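PDB 3PGV: haloacid dehalogenase-like hydrolase from Klebsiella pneumoniae subsp. pneumoniae, which probably acts as a magnesium-dependent phosphatase of the Cof group of the haloacid dehalogenase superfamily. Local coordinates for residues T122-E127 with S164-T169; H64-G69 with A146-K151; G86-D91 with A99-R104. All coordinates share one frame; numbering follows the deposited sequence.

Interaction 1 of 3, residues T122-E127 with S164-T169; sequences TNVYRE and SKVFFT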
# COMPACT_ATOMS: atom_id res chain seq x y z
N THR A 122 14.09 0.60 12.37
CA THR A 122 13.15 -0.50 12.17
C THR A 122 11.76 -0.11 12.69
O THR A 122 11.61 0.25 13.87
CB THR A 122 13.66 -1.79 12.81
OG1 THR A 122 14.96 -2.09 12.28
CG2 THR A 122 12.70 -2.99 12.59
N ASN A 123 10.74 -0.19 11.82
CA ASN A 123 9.37 0.15 12.18
C ASN A 123 8.49 -1.08 12.10
O ASN A 123 8.70 -1.93 11.24
CB ASN A 123 8.82 1.23 11.26
CG ASN A 123 9.58 2.52 11.30
OD1 ASN A 123 9.19 3.46 11.96
ND2 ASN A 123 10.65 2.60 10.53
N VAL A 124 7.50 -1.17 13.00
CA VAL A 124 6.61 -2.32 13.07
C VAL A 124 5.15 -1.86 13.20
O VAL A 124 4.85 -1.02 14.06
CB VAL A 124 7.01 -3.26 14.26
CG1 VAL A 124 6.06 -4.43 14.38
CG2 VAL A 124 8.45 -3.74 14.13
N TYR A 125 4.24 -2.44 12.40
CA TYR A 125 2.80 -2.27 12.62
C TYR A 125 2.27 -3.53 13.26
O TYR A 125 2.23 -4.58 12.61
CB TYR A 125 2.04 -1.98 11.32
CG TYR A 125 2.22 -0.57 10.78
CD1 TYR A 125 2.78 0.44 11.57
CD2 TYR A 125 1.77 -0.23 9.51
CE1 TYR A 125 2.95 1.73 11.07
CE2 TYR A 125 1.94 1.06 9.00
CZ TYR A 125 2.53 2.04 9.78
OH TYR A 125 2.69 3.32 9.28
N ARG A 126 2.02 -3.49 14.58
CA ARG A 126 1.43 -4.60 15.31
C ARG A 126 0.02 -4.25 15.65
O ARG A 126 -0.21 -3.34 16.47
CB ARG A 126 2.22 -4.90 16.59
CG ARG A 126 1.68 -6.09 17.34
CD ARG A 126 2.47 -6.39 18.60
NE ARG A 126 2.03 -7.65 19.20
CZ ARG A 126 0.95 -7.77 19.96
NH1 ARG A 126 0.22 -6.70 20.25
NH2 ARG A 126 0.61 -8.95 20.45
N GLU A 127 -0.96 -4.91 14.99
CA GLU A 127 -2.39 -4.60 15.17
C GLU A 127 -2.63 -3.10 14.95
O GLU A 127 -2.26 -2.58 13.89
CB GLU A 127 -2.91 -5.06 16.56
CG GLU A 127 -2.67 -6.55 16.87
CD GLU A 127 -3.42 -7.55 16.00
OE1 GLU A 127 -4.07 -7.14 15.01
OE2 GLU A 127 -3.35 -8.76 16.32
N SER A 164 1.37 -6.88 10.83
CA SER A 164 0.92 -6.70 9.44
C SER A 164 2.12 -6.40 8.53
O SER A 164 2.15 -6.86 7.39
CB SER A 164 -0.12 -5.59 9.35
OG SER A 164 0.34 -4.39 9.94
N LYS A 165 3.11 -5.66 9.04
CA LYS A 165 4.33 -5.38 8.29
C LYS A 165 5.45 -4.83 9.15
O LYS A 165 5.20 -4.26 10.21
CB LYS A 165 4.07 -4.45 7.09
CG LYS A 165 3.74 -3.02 7.46
CD LYS A 165 3.68 -2.16 6.21
CE LYS A 165 3.60 -0.70 6.53
NZ LYS A 165 3.56 0.12 5.31
N VAL A 166 6.69 -5.04 8.70
CA VAL A 166 7.87 -4.41 9.27
C VAL A 166 8.48 -3.56 8.15
O VAL A 166 8.52 -4.01 7.00
CB VAL A 166 8.90 -5.46 9.82
CG1 VAL A 166 10.18 -4.76 10.31
CG2 VAL A 166 8.28 -6.31 10.92
N PHE A 167 8.86 -2.32 8.45
CA PHE A 167 9.47 -1.46 7.42
C PHE A 167 10.71 -0.75 7.90
O PHE A 167 10.78 -0.30 9.04
CB PHE A 167 8.45 -0.50 6.79
CG PHE A 167 7.70 0.40 7.76
CD1 PHE A 167 6.63 -0.09 8.50
CD2 PHE A 167 7.96 1.76 7.80
CE1 PHE A 167 5.90 0.75 9.34
CE2 PHE A 167 7.22 2.60 8.63
CZ PHE A 167 6.18 2.09 9.38
N PHE A 168 11.73 -0.72 7.05
CA PHE A 168 13.02 -0.15 7.37
C PHE A 168 13.19 1.18 6.69
O PHE A 168 13.08 1.26 5.47
CB PHE A 168 14.14 -1.13 6.95
CG PHE A 168 13.96 -2.51 7.54
CD1 PHE A 168 14.42 -2.81 8.82
CD2 PHE A 168 13.28 -3.50 6.84
CE1 PHE A 168 14.21 -4.07 9.38
CE2 PHE A 168 13.07 -4.76 7.40
CZ PHE A 168 13.54 -5.04 8.67
N THR A 169 13.33 2.25 7.50
CA THR A 169 13.51 3.61 6.96
C THR A 169 14.97 4.03 7.03
O THR A 169 15.63 3.77 8.03
CB THR A 169 12.54 4.61 7.63
OG1 THR A 169 12.76 4.59 9.04
CG2 THR A 169 11.06 4.30 7.33

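Interaction 2 of 3, residues H64-G69 with A146-K151; sequences HYIDVG and AVFNYK. With EDO (1,2-ethanediol), chain I.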
# COMPACT_ATOMS: atom_id res chain seq x y z
N HIS A 64 -1.20 2.42 7.43
CA HIS A 64 -2.01 1.70 8.41
C HIS A 64 -3.45 2.22 8.27
O HIS A 64 -3.64 3.37 7.86
CB HIS A 64 -1.50 2.00 9.83
CG HIS A 64 -2.09 1.13 10.89
ND1 HIS A 64 -3.37 1.33 11.36
CD2 HIS A 64 -1.52 0.13 11.61
CE1 HIS A 64 -3.56 0.43 12.30
NE2 HIS A 64 -2.47 -0.31 12.50
N TYR A 65 -4.44 1.40 8.60
CA TYR A 65 -5.85 1.78 8.50
C TYR A 65 -6.17 3.07 9.30
O TYR A 65 -6.86 3.95 8.78
CB TYR A 65 -6.77 0.63 8.93
CG TYR A 65 -8.22 0.88 8.64
CD1 TYR A 65 -8.71 0.89 7.34
CD2 TYR A 65 -9.14 1.04 9.68
CE1 TYR A 65 -10.05 1.15 7.06
CE2 TYR A 65 -10.49 1.30 9.42
CZ TYR A 65 -10.94 1.35 8.10
OH TYR A 65 -12.27 1.57 7.84
N ILE A 66 -5.59 3.23 10.49
CA ILE A 66 -5.79 4.43 11.31
C ILE A 66 -5.29 5.67 10.57
O ILE A 66 -5.90 6.74 10.67
CB ILE A 66 -5.12 4.27 12.71
CG1 ILE A 66 -5.77 3.11 13.50
CG2 ILE A 66 -5.16 5.60 13.51
CD1 ILE A 66 -4.97 2.68 14.74
N ASP A 67 -4.23 5.50 9.76
CA ASP A 67 -3.57 6.57 9.01
C ASP A 67 -4.33 6.96 7.70
O ASP A 67 -3.92 7.89 7.02
CB ASP A 67 -2.12 6.17 8.70
CG ASP A 67 -1.09 7.26 8.92
OD1 ASP A 67 -1.48 8.45 8.99
OD2 ASP A 67 0.11 6.94 8.97
N VAL A 68 -5.42 6.25 7.37
CA VAL A 68 -6.23 6.60 6.18
C VAL A 68 -7.62 7.10 6.58
O VAL A 68 -8.49 7.25 5.73
CB VAL A 68 -6.31 5.46 5.11
CG1 VAL A 68 -4.96 5.19 4.51
CG2 VAL A 68 -6.92 4.20 5.68
N GLY A 69 -7.80 7.37 7.88
CA GLY A 69 -9.06 7.83 8.45
C GLY A 69 -9.62 9.07 7.79
O GLY A 69 -10.79 9.09 7.39
N ALA A 146 -5.75 11.65 11.92
CA ALA A 146 -5.87 10.82 13.10
C ALA A 146 -4.57 10.83 13.91
O ALA A 146 -3.49 10.92 13.33
CB ALA A 146 -6.22 9.40 12.71
N VAL A 147 -4.69 10.73 15.24
CA VAL A 147 -3.52 10.62 16.11
C VAL A 147 -2.91 9.21 15.94
O VAL A 147 -3.55 8.21 16.29
CB VAL A 147 -3.88 10.93 17.60
CG1 VAL A 147 -2.67 10.71 18.51
CG2 VAL A 147 -4.43 12.34 17.75
N PHE A 148 -1.74 9.13 15.30
CA PHE A 148 -1.05 7.85 15.11
C PHE A 148 0.46 8.01 15.43
O PHE A 148 1.22 8.55 14.63
CB PHE A 148 -1.28 7.31 13.67
CG PHE A 148 -0.86 5.87 13.44
CD1 PHE A 148 -1.40 4.84 14.21
CD2 PHE A 148 0.00 5.53 12.41
CE1 PHE A 148 -1.01 3.51 14.00
CE2 PHE A 148 0.36 4.19 12.18
CZ PHE A 148 -0.14 3.20 12.98
N ASN A 149 0.86 7.61 16.66
CA ASN A 149 2.22 7.78 17.18
C ASN A 149 2.96 6.47 17.28
O ASN A 149 2.35 5.41 17.24
CB ASN A 149 2.19 8.42 18.54
CG ASN A 149 1.51 9.75 18.55
OD1 ASN A 149 1.76 10.63 17.70
ND2 ASN A 149 0.67 9.95 19.53
N TYR A 150 4.27 6.53 17.44
CA TYR A 150 5.07 5.34 17.63
C TYR A 150 5.32 5.13 19.11
O TYR A 150 5.21 6.07 19.90
CB TYR A 150 6.43 5.44 16.85
CG TYR A 150 7.32 6.59 17.32
CD1 TYR A 150 8.09 6.48 18.48
CD2 TYR A 150 7.42 7.76 16.58
CE1 TYR A 150 8.86 7.54 18.94
CE2 TYR A 150 8.21 8.82 17.02
CZ TYR A 150 8.95 8.70 18.19
OH TYR A 150 9.76 9.73 18.61
N LYS A 151 5.58 3.89 19.49
CA LYS A 151 6.13 3.53 20.78
C LYS A 151 7.52 2.98 20.49
O LYS A 151 7.72 2.37 19.45
CB LYS A 151 5.30 2.43 21.46
CG LYS A 151 4.02 2.88 22.13
CD LYS A 151 3.46 1.73 22.97
CE LYS A 151 2.07 1.94 23.47
NZ LYS A 151 1.54 0.72 24.13
C1 EDO I . 1.38 3.22 19.36
O1 EDO I . 0.97 3.47 20.71
C2 EDO I . 0.16 3.35 18.45
O2 EDO I . 0.57 3.42 17.08

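Interaction 3 of 3, residues G86-D91 with A99-R104; sequences GARVHD and AHNLDR. With EDO (1,2-ethanediol), chain H.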
# COMPACT_ATOMS: atom_id res chain seq x y z
N GLY A 86 -1.88 -4.84 1.71
CA GLY A 86 -2.67 -6.06 1.54
C GLY A 86 -2.75 -6.95 2.76
O GLY A 86 -3.43 -7.97 2.72
N ALA A 87 -2.05 -6.60 3.85
CA ALA A 87 -2.10 -7.41 5.07
C ALA A 87 -3.45 -7.26 5.77
O ALA A 87 -3.85 -8.14 6.52
CB ALA A 87 -0.97 -7.01 6.01
N ARG A 88 -4.18 -6.16 5.47
CA ARG A 88 -5.49 -5.90 6.06
C ARG A 88 -6.49 -5.49 4.98
O ARG A 88 -6.14 -4.78 4.03
CB ARG A 88 -5.40 -4.76 7.11
CG ARG A 88 -4.51 -5.04 8.33
CD ARG A 88 -5.15 -6.02 9.28
NE ARG A 88 -4.45 -6.09 10.57
CZ ARG A 88 -3.40 -6.88 10.80
NH1 ARG A 88 -2.89 -7.62 9.83
NH2 ARG A 88 -2.84 -6.90 12.00
N VAL A 89 -7.75 -5.87 5.16
CA VAL A 89 -8.87 -5.37 4.36
C VAL A 89 -10.02 -4.99 5.30
O VAL A 89 -10.32 -5.74 6.23
CB VAL A 89 -9.32 -6.36 3.24
CG1 VAL A 89 -10.73 -6.04 2.76
CG2 VAL A 89 -8.34 -6.34 2.08
N HIS A 90 -10.59 -3.80 5.10
CA HIS A 90 -11.76 -3.36 5.84
C HIS A 90 -12.87 -3.06 4.88
O HIS A 90 -12.60 -2.60 3.77
CB HIS A 90 -11.43 -2.10 6.65
CG HIS A 90 -10.58 -2.34 7.85
ND1 HIS A 90 -9.22 -2.60 7.73
CD2 HIS A 90 -10.88 -2.21 9.17
CE1 HIS A 90 -8.76 -2.67 8.97
NE2 HIS A 90 -9.72 -2.44 9.87
N ASP A 91 -14.11 -3.29 5.28
CA ASP A 91 -15.25 -2.90 4.47
C ASP A 91 -15.58 -1.42 4.72
O ASP A 91 -14.91 -0.78 5.54
CB ASP A 91 -16.48 -3.82 4.73
CG ASP A 91 -17.05 -3.78 6.14
OD1 ASP A 91 -16.72 -2.82 6.89
OD2 ASP A 91 -17.89 -4.64 6.47
N ALA A 99 -6.89 -10.27 8.36
CA ALA A 99 -5.60 -9.81 8.83
C ALA A 99 -4.58 -10.90 8.51
O ALA A 99 -4.64 -11.99 9.08
CB ALA A 99 -5.64 -9.56 10.33
N HIS A 100 -3.76 -10.67 7.49
CA HIS A 100 -2.76 -11.64 7.08
C HIS A 100 -1.38 -11.19 7.54
O HIS A 100 -0.79 -10.29 6.95
CB HIS A 100 -2.82 -11.89 5.57
CG HIS A 100 -4.12 -12.48 5.12
ND1 HIS A 100 -4.58 -12.31 3.82
CD2 HIS A 100 -5.05 -13.18 5.82
CE1 HIS A 100 -5.73 -12.97 3.76
NE2 HIS A 100 -6.05 -13.52 4.94
N ASN A 101 -0.93 -11.74 8.66
CA ASN A 101 0.27 -11.29 9.33
C ASN A 101 1.51 -12.08 8.96
O ASN A 101 1.41 -13.15 8.37
CB ASN A 101 0.06 -11.31 10.85
CG ASN A 101 -1.03 -10.40 11.30
OD1 ASN A 101 -1.13 -9.26 10.87
ND2 ASN A 101 -1.87 -10.88 12.19
N LEU A 102 2.68 -11.54 9.31
CA LEU A 102 3.97 -12.22 9.13
C LEU A 102 4.07 -13.41 10.07
O LEU A 102 3.57 -13.34 11.21
CB LEU A 102 5.11 -11.24 9.45
CG LEU A 102 5.51 -10.31 8.32
CD1 LEU A 102 6.12 -9.02 8.88
CD2 LEU A 102 6.50 -11.02 7.36
N ASP A 103 4.75 -14.50 9.62
CA ASP A 103 5.00 -15.66 10.50
C ASP A 103 5.81 -15.20 11.72
O ASP A 103 6.67 -14.30 11.60
CB ASP A 103 5.74 -16.77 9.74
CG ASP A 103 4.87 -17.56 8.77
OD1 ASP A 103 3.65 -17.25 8.67
OD2 ASP A 103 5.40 -18.51 8.12
N ARG A 104 5.47 -15.74 12.91
CA ARG A 104 6.05 -15.32 14.19
C ARG A 104 7.59 -15.31 14.18
O ARG A 104 8.20 -14.35 14.64
CB ARG A 104 5.52 -16.19 15.33
CG ARG A 104 5.69 -15.58 16.70
CD ARG A 104 5.26 -16.54 17.80
NE ARG A 104 5.38 -15.93 19.13
CZ ARG A 104 6.51 -15.88 19.82
NH1 ARG A 104 7.64 -16.37 19.31
NH2 ARG A 104 6.54 -15.29 21.01
C1 EDO H . 3.76 -17.18 4.60
O1 EDO H . 3.10 -16.39 5.60
C2 EDO H . 4.22 -18.51 5.20
O2 EDO H . 3.09 -19.31 5.63

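Interaction 1 of 3, residues T122-E127 with S164-T169
Asn123 lies flat on Phe167. Asn123 CB sits over the centre of the Phe167 ring, 3.3 Å from the centroid and 11° off the normal, a close CH-pi contact. The amide follows on the same ring, its plane stacked on that of the phenyl. Asn123 ND2 then reaches past the ring toward the backbone and donates to Phe167 O at 3.3 Å, from above the carbonyl plane. The same amide nitrogen also donates to Thr169 OG1. Phe167 O takes Asn123 N at 2.8 Å, nearly along the C=O axis, so two donors of one residue grip this oxygen. Phe167 N returns a bond to Asn123 O and completes the hydrogen-bonded pair. Strands 122-126 and 165-169 are thus antiparallel neighbours in the mixed sheet of the cap domain, the module that type II HAD enzymes of the Cof group carry beside the Rossmann-like core. The edge of Phe167 points at a face of Tyr125 in a T-shaped pair, ring planes at 70°. Phe167 CG stands between the backbone N and the carbonyl carbon (chi1 56°), which swings the ring over toward strand 122-126. Lys165 runs extended beside Tyr125, with Lys165 CE 3.5 Å from Tyr125 CE2. On the other face, Val124 and Val166 lie side by side, and Thr122 OG1 meets the edge of Phe168. Asn123 OD1 accepts from Arg136 and Trp130, which fixes the amide rotation. Lys165 NZ bonds to Gly62 O and salt-bridges Glu202; its side chain lies about 9 Å from that of Asp29, a calcium ligand.

Interaction 2 of 3, residues H64-G69 with A146-K151
Around Ile66 and Ala146 the two backbones come close but do not pair; the nearest CA atoms, of Asp67 and Ala146, are 6.3 Å apart. Residues 64-69 make a tight turn with a short 3-10 segment at 66-67, and Val68 takes the N-cap position before helix 69-75. Residues 146-149 pass the turn as an irregular strip and lead into strand 150-152. Ala146 CB rests 3.4 Å from Ile66 O, the closest approach to the backbone.

Phe148 carries most of the contact. Its CG is anti to the backbone N (chi1 -168°), which extends the ring toward the turn. Phe148 CZ sits over one face of the His64 imidazole, 3.5 Å from His64 CG. The two rings are oblique, with planes 42° apart. Ile66 CG2 touches Phe148 CD1 at 3.9 Å and also meets the methyl of Ala146. Across the ring, Asp67 OD2 approaches Phe148 CD2 at 3.7 Å. The Phe148 ring is therefore wedged among three side chains of the turn.

His64 is held from both nitrogens. Ile66 N donates to His64 ND1 in the imidazole plane at 3.0 Å, and His64 NE2 bonds to Glu127 O. The ring also packs edge-to-face with Tyr125. An ethanediol, probably from the crystallisation liquor, donates from O2 to Asn149 O and lies near Phe148 CE1.

Between the two segments the contact is van der Waals packing, without hydrogen bonds. The imidazole is fixed by polar bonds, while the phenyl that leans on it meets the turn through van der Waals contacts. With no directional bond between the segments, the fit of core loop to cap here rests on the packing of Phe148 against His64, Ile66 and Asp67.

Interaction 3 of 3, residues G86-D91 with A99-R104
Arg88 reaches Asn101 through a single bend, at chi2 (-74°), which lays the chain over Ala99. Its CG lies anti to the carbonyl carbon. Asn101 also has its CG anti to the carbonyl carbon, which brings its amide to the guanidinium from the other segment. The two groups meet at the edge of the guanidinium, with their planes 66° apart.

Asn101 OD1 accepts from Arg88 NH1 at 2.6 Å, with the oxygen in the guanidinium plane and the nitrogen tilted 29° from the plane of the amide carbonyl. Arg88 NH2 adds a weak bond to Asn101 OD1 at 3.1 Å. One amide oxygen thus receives both terminal nitrogens. Ala99 CB covers one face of the guanidinium, 3.4 Å from Arg88 NH1. The cation is therefore held at its edge by a polar group and on a face by a methyl. Arg88 NH2 also has a long, weak ion pair with Glu127.

The backbones join at Ala87. Its carbonyl oxygen accepts from His100 N at 2.7 Å, and Ala99 CA lies 3.3 Å from Ala87 O as a CA-H...O contact. Ala87 CB packs against His100 O at 3.4 Å. Arg88 and Ala99 form an antiparallel non-hydrogen-bonded pair. Beyond the pair, the chain at 100-103 leaves the sheet and runs to helix 104-110.

Ala87 and Arg88 both face Thr83, a classic beta bulge at the start of strand 88-90. This strand and strand 96-99 form the antiparallel margin of the otherwise mainly parallel Rossmann-like core sheet of HAD hydrolases, and the contact marks the place where the chain leaves that margin for the cap.

Overall arrangement
From the N terminus, residues 64-69 come first, in the loop after core strand 56-60. They meet 146-151, so interaction 2 closes a loop of 76 residues. Interaction 3 lies wholly within that loop and closes a short hairpin at the margin of the core sheet. Interaction 1 opens at 122-127, after interaction 3 has closed, and ends at 164-169. It therefore crosses interaction 2. Interaction 1 joins two strands of the cap sheet, while interaction 2 ties a core loop to the chain entering that sheet. Tyr125 touches both His64 and Phe148, and Ser164 packs on Ala87 and Arg88, so the three contacts meet along the core-cap junction.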